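Local coordinates for protein type IV pilin structural subunit (Pseudomonas aeruginosa, PDB 3JYZ) that probably serves as the repeating structural subunit that packs into the type IV pilus filament on the bacterial surface, at residues 88-100 against 106-120. Residues are numbered along the deposited sequence; the frame is centred on the assembly and turned at random.
Sequences LILSPYINDGNTR and AVAAGTRGTIDWACT
P92 and W117 meet across two neighbouring antiparallel strands of the type IV pilin sheet, a non-hydrogen-bonded pair in which the proline ring sits over the indole. With CG swung beside its own backbone N (chi1 -70°), W117 lays its indole back over strand 88-95. The six-membered ring receives P92 CB over its face, 3.5 Å from the centroid and 8° off the normal, a CH-pi contact. The CE3-CZ3 edge of the same ring meets L90, whose CB lies 3.7 Å from W117 CE3 and whose carbonyl O comes to the edge at CZ3. Further along this face, L90 CD2 rests 3.5 Å from C119 SG, the sulfur tied to C149 in the disulfide that staples strand 114-120 to the C-terminal end of the chain; helix 4-28 packs against L90 and W117 from this side.

Towards the turn, I94 sends CD1 to A106 CB (3.5 Å), joining the strand to helix 103-109. The opposite face, with I89, Y93 and A118, also carries polar groups. Water 1 donates to I89 O and T120 OG1 and is hydrogen-bonded to S91 OG, bridging both strands, while T120 OG1 in turn donates to A136 O, its main polar partner. Backbone hydrogen bonds run in reciprocal pairs from I89 with T120 to N95 with T114. Near the loop the extended arm of R100 crosses D116 nearly at a right angle, guanidinium and carboxylate planes 78° apart. This salt bridge runs through a single nitrogen: R100 NE meets D116 OD2 at 2.8 Å, on the anti side and tilted out of the carboxylate plane.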
loop_
_atom_site.group_PDB
_atom_site.type_symbol
_atom_site.label_atom_id
_atom_site.label_comp_id
_atom_site.label_asym_id
_atom_site.label_seq_id
_atom_site.Cartn_x
_atom_site.Cartn_y
_atom_site.Cartn_z
ATOM N N LEU A 88 1.655 -6.691 2.578
ATOM C CA LEU A 88 2.472 -5.590 2.107
ATOM C C LEU A 88 1.833 -4.280 2.561
ATOM O O LEU A 88 0.608 -4.188 2.688
ATOM C CB LEU A 88 2.560 -5.595 0.579
ATOM C CG LEU A 88 3.298 -6.747 -0.086
ATOM C CD1 LEU A 88 3.301 -6.565 -1.608
ATOM C CD2 LEU A 88 4.728 -6.847 0.461
ATOM N N ILE A 89 2.671 -3.274 2.797
ATOM C CA ILE A 89 2.209 -1.950 3.178
ATOM C C ILE A 89 2.593 -0.949 2.087
ATOM O O ILE A 89 3.740 -0.931 1.635
ATOM C CB ILE A 89 2.843 -1.490 4.501
ATOM C CG1 ILE A 89 2.685 -2.556 5.593
ATOM C CG2 ILE A 89 2.254 -0.141 4.925
ATOM C CD1 ILE A 89 1.265 -2.881 5.927
ATOM N N LEU A 90 1.635 -0.137 1.654
ATOM C CA LEU A 90 1.898 0.954 0.716
ATOM C C LEU A 90 1.674 2.271 1.456
ATOM O O LEU A 90 0.561 2.558 1.892
ATOM C CB LEU A 90 0.979 0.879 -0.508
ATOM C CG LEU A 90 0.859 -0.479 -1.203
ATOM C CD1 LEU A 90 -0.049 -0.410 -2.440
ATOM C CD2 LEU A 90 2.212 -1.038 -1.589
ATOM N N SER A 91 2.732 3.068 1.584
ATOM C CA SER A 91 2.691 4.294 2.380
ATOM C C SER A 91 2.854 5.504 1.464
ATOM O O SER A 91 3.842 5.597 0.733
ATOM C CB SER A 91 3.815 4.271 3.420
ATOM O OG SER A 91 3.687 3.157 4.296
ATOM N N PRO A 92 1.882 6.428 1.482
ATOM C CA PRO A 92 1.918 7.596 0.587
ATOM C C PRO A 92 2.582 8.843 1.183
ATOM O O PRO A 92 2.501 9.098 2.389
ATOM C CB PRO A 92 0.437 7.892 0.329
ATOM C CG PRO A 92 -0.275 7.368 1.546
ATOM C CD PRO A 92 0.597 6.305 2.195
ATOM N N TYR A 93 3.225 9.617 0.308
ATOM C CA TYR A 93 3.901 10.858 0.679
ATOM C C TYR A 93 3.596 11.920 -0.354
ATOM O O TYR A 93 3.385 11.619 -1.517
ATOM C CB TYR A 93 5.418 10.647 0.728
ATOM C CG TYR A 93 5.821 9.635 1.763
ATOM C CD1 TYR A 93 5.683 8.271 1.520
ATOM C CD2 TYR A 93 6.308 10.037 3.000
ATOM C CE1 TYR A 93 6.027 7.342 2.480
ATOM C CE2 TYR A 93 6.658 9.107 3.970
ATOM C CZ TYR A 93 6.514 7.757 3.701
ATOM O OH TYR A 93 6.865 6.819 4.659
ATOM N N ILE A 94 3.565 13.176 0.069
ATOM C CA ILE A 94 3.503 14.261 -0.894
ATOM C C ILE A 94 4.891 14.834 -1.094
ATOM O O ILE A 94 5.608 15.110 -0.131
ATOM C CB ILE A 94 2.503 15.360 -0.483
ATOM C CG1 ILE A 94 1.086 14.906 -0.830
ATOM C CG2 ILE A 94 2.814 16.667 -1.213
ATOM C CD1 ILE A 94 0.000 15.746 -0.245
ATOM N N ASN A 95 5.257 14.956 -2.366
ATOM C CA ASN A 95 6.521 15.514 -2.813
ATOM C C ASN A 95 6.279 16.925 -3.334
ATOM O O ASN A 95 5.573 17.110 -4.326
ATOM C CB ASN A 95 7.059 14.634 -3.944
ATOM C CG ASN A 95 8.206 15.275 -4.690
ATOM O OD1 ASN A 95 8.926 16.102 -4.143
ATOM N ND2 ASN A 95 8.385 14.885 -5.950
ATOM N N ASP A 96 6.853 17.913 -2.659
ATOM C CA ASP A 96 6.682 19.311 -3.055
ATOM C C ASP A 96 7.765 19.788 -4.025
ATOM O O ASP A 96 7.859 20.978 -4.325
ATOM C CB ASP A 96 6.625 20.220 -1.820
ATOM C CG ASP A 96 7.973 20.360 -1.120
ATOM O OD1 ASP A 96 8.940 19.678 -1.512
ATOM O OD2 ASP A 96 8.070 21.168 -0.169
ATOM N N GLY A 97 8.579 18.856 -4.507
ATOM C CA GLY A 97 9.651 19.179 -5.429
ATOM C C GLY A 97 10.955 18.953 -4.695
ATOM O O GLY A 97 11.951 18.542 -5.293
ATOM N N ASN A 98 10.944 19.204 -3.389
ATOM C CA ASN A 98 12.168 19.247 -2.591
ATOM C C ASN A 98 12.220 18.256 -1.435
ATOM O O ASN A 98 13.296 17.773 -1.063
ATOM C CB ASN A 98 12.360 20.644 -2.000
ATOM C CG ASN A 98 12.577 21.702 -3.069
ATOM O OD1 ASN A 98 11.774 22.624 -3.218
ATOM N ND2 ASN A 98 13.671 21.578 -3.812
ATOM N N THR A 99 11.051 17.946 -0.877
ATOM C CA THR A 99 10.982 17.057 0.272
ATOM C C THR A 99 9.734 16.186 0.199
ATOM O O THR A 99 8.724 16.582 -0.396
ATOM C CB THR A 99 10.944 17.819 1.612
ATOM O OG1 THR A 99 11.088 16.891 2.695
ATOM C CG2 THR A 99 9.635 18.579 1.755
ATOM N N ARG A 100 9.813 15.008 0.815
ATOM C CA ARG A 100 8.636 14.161 1.007
ATOM C C ARG A 100 8.117 14.258 2.435
ATOM O O ARG A 100 8.883 14.202 3.392
ATOM C CB ARG A 100 8.952 12.702 0.695
ATOM C CG ARG A 100 9.249 12.417 -0.751
ATOM C CD ARG A 100 9.321 10.922 -0.930
ATOM N NE ARG A 100 9.548 10.475 -2.298
ATOM C CZ ARG A 100 10.664 9.887 -2.711
ATOM N NH1 ARG A 100 11.667 9.716 -1.866
ATOM N NH2 ARG A 100 10.773 9.479 -3.969
ATOM N N ALA A 106 0.887 16.151 5.178
ATOM C CA ALA A 106 0.873 17.095 4.072
ATOM C C ALA A 106 -0.525 17.623 3.756
ATOM O O ALA A 106 -0.701 18.818 3.519
ATOM C CB ALA A 106 1.487 16.454 2.844
ATOM N N VAL A 107 -1.431 16.738 3.774
ATOM C CA VAL A 107 -2.789 17.168 3.451
ATOM C C VAL A 107 -3.335 18.088 4.538
ATOM O O VAL A 107 -4.030 19.057 4.233
ATOM C CB VAL A 107 -3.763 15.998 3.180
ATOM C CG1 VAL A 107 -5.186 16.516 2.972
ATOM C CG2 VAL A 107 -3.295 15.152 2.006
ATOM N N ALA A 108 -3.108 17.829 5.731
ATOM C CA ALA A 108 -3.535 18.694 6.835
ATOM C C ALA A 108 -2.932 20.089 6.700
ATOM O O ALA A 108 -3.582 21.084 7.024
ATOM C CB ALA A 108 -3.157 18.091 8.171
ATOM N N ALA A 109 -1.695 20.153 6.217
ATOM C CA ALA A 109 -0.989 21.424 6.065
ATOM C C ALA A 109 -1.342 22.154 4.771
ATOM O O ALA A 109 -0.961 23.308 4.579
ATOM C CB ALA A 109 0.516 21.199 6.142
ATOM N N GLY A 110 -2.049 21.478 3.876
ATOM C CA GLY A 110 -2.372 22.040 2.576
ATOM C C GLY A 110 -1.186 22.058 1.627
ATOM O O GLY A 110 -1.159 22.829 0.662
ATOM N N THR A 111 -0.206 21.199 1.887
ATOM C CA THR A 111 0.997 21.155 1.065
ATOM C C THR A 111 0.687 20.559 -0.299
ATOM O O THR A 111 0.202 19.433 -0.391
ATOM C CB THR A 111 2.104 20.321 1.725
ATOM O OG1 THR A 111 2.366 20.827 3.036
ATOM C CG2 THR A 111 3.384 20.393 0.900
ATOM N N ARG A 112 1.007 21.277 -1.349
ATOM C CA ARG A 112 0.672 20.828 -2.659
ATOM C C ARG A 112 1.874 20.078 -3.297
ATOM O O ARG A 112 2.946 20.352 -3.010
ATOM C CB ARG A 112 0.212 21.986 -3.567
ATOM C CG ARG A 112 -1.136 22.640 -3.256
ATOM C CD ARG A 112 -2.220 21.698 -2.705
ATOM N NE ARG A 112 -3.420 22.473 -2.334
ATOM C CZ ARG A 112 -4.330 22.123 -1.436
ATOM N NH1 ARG A 112 -4.274 20.973 -0.819
ATOM N NH2 ARG A 112 -5.327 22.946 -1.193
ATOM N N GLY A 113 1.590 19.139 -4.141
ATOM C CA GLY A 113 2.636 18.365 -4.776
ATOM C C GLY A 113 2.078 17.080 -5.342
ATOM O O GLY A 113 0.866 16.900 -5.426
ATOM N N THR A 114 2.973 16.184 -5.734
ATOM C CA THR A 114 2.566 14.904 -6.292
ATOM C C THR A 114 2.717 13.820 -5.224
ATOM O O THR A 114 3.417 14.010 -4.232
ATOM C CB THR A 114 3.395 14.557 -7.527
ATOM O OG1 THR A 114 4.771 14.832 -7.255
ATOM C CG2 THR A 114 2.947 15.402 -8.713
ATOM N N ILE A 115 2.043 12.696 -5.424
ATOM C CA ILE A 115 2.034 11.632 -4.426
ATOM C C ILE A 115 2.989 10.498 -4.795
ATOM O O ILE A 115 2.933 9.956 -5.901
ATOM C CB ILE A 115 0.611 11.084 -4.225
ATOM C CG1 ILE A 115 -0.339 12.240 -3.870
ATOM C CG2 ILE A 115 0.600 9.979 -3.165
ATOM C CD1 ILE A 115 -1.778 11.820 -3.653
ATOM N N ASP A 116 3.867 10.161 -3.856
ATOM C CA ASP A 116 4.829 9.078 -4.024
ATOM C C ASP A 116 4.445 7.957 -3.070
ATOM O O ASP A 116 3.968 8.209 -1.963
ATOM C CB ASP A 116 6.246 9.549 -3.686
ATOM C CG ASP A 116 6.745 10.650 -4.608
ATOM O OD1 ASP A 116 6.252 10.757 -5.750
ATOM O OD2 ASP A 116 7.642 11.401 -4.175
ATOM N N TRP A 117 4.649 6.719 -3.496
ATOM C CA TRP A 117 4.303 5.570 -2.682
ATOM C C TRP A 117 5.517 4.698 -2.414
ATOM O O TRP A 117 6.303 4.403 -3.324
ATOM C CB TRP A 117 3.233 4.734 -3.382
ATOM C CG TRP A 117 1.890 5.391 -3.446
ATOM C CD1 TRP A 117 1.435 6.244 -4.413
ATOM C CD2 TRP A 117 0.820 5.230 -2.516
ATOM N NE1 TRP A 117 0.140 6.632 -4.131
ATOM C CE2 TRP A 117 -0.259 6.018 -2.966
ATOM C CE3 TRP A 117 0.664 4.498 -1.332
ATOM C CZ2 TRP A 117 -1.466 6.098 -2.279
ATOM C CZ3 TRP A 117 -0.536 4.569 -0.653
ATOM C CH2 TRP A 117 -1.586 5.364 -1.128
ATOM N N ALA A 118 5.658 4.295 -1.158
ATOM C CA ALA A 118 6.668 3.333 -0.736
ATOM C C ALA A 118 6.001 1.997 -0.444
ATOM O O ALA A 118 4.971 1.952 0.242
ATOM C CB ALA A 118 7.379 3.843 0.511
ATOM N N CYS A 119 6.560 0.916 -0.981
ATOM C CA CYS A 119 6.052 -0.416 -0.679
ATOM C C CYS A 119 7.015 -1.128 0.247
ATOM O O CYS A 119 8.217 -1.162 -0.024
ATOM C CB CYS A 119 5.883 -1.243 -1.949
ATOM S SG CYS A 119 5.211 -2.904 -1.603
ATOM N N THR A 120 6.509 -1.677 1.358
ATOM C CA THR A 120 7.328 -2.413 2.263
ATOM C C THR A 120 6.757 -3.842 2.557
ATOM O O THR A 120 5.597 -4.032 2.624
ATOM C CB THR A 120 7.549 -1.665 3.598
ATOM O OG1 THR A 120 6.291 -1.307 4.128
ATOM C CG2 THR A 120 8.386 -0.429 3.394
HETATM O O HOH W 1 5.220 1.196 3.125
HETATM O O HOH W 2 6.210 17.172 -7.078
#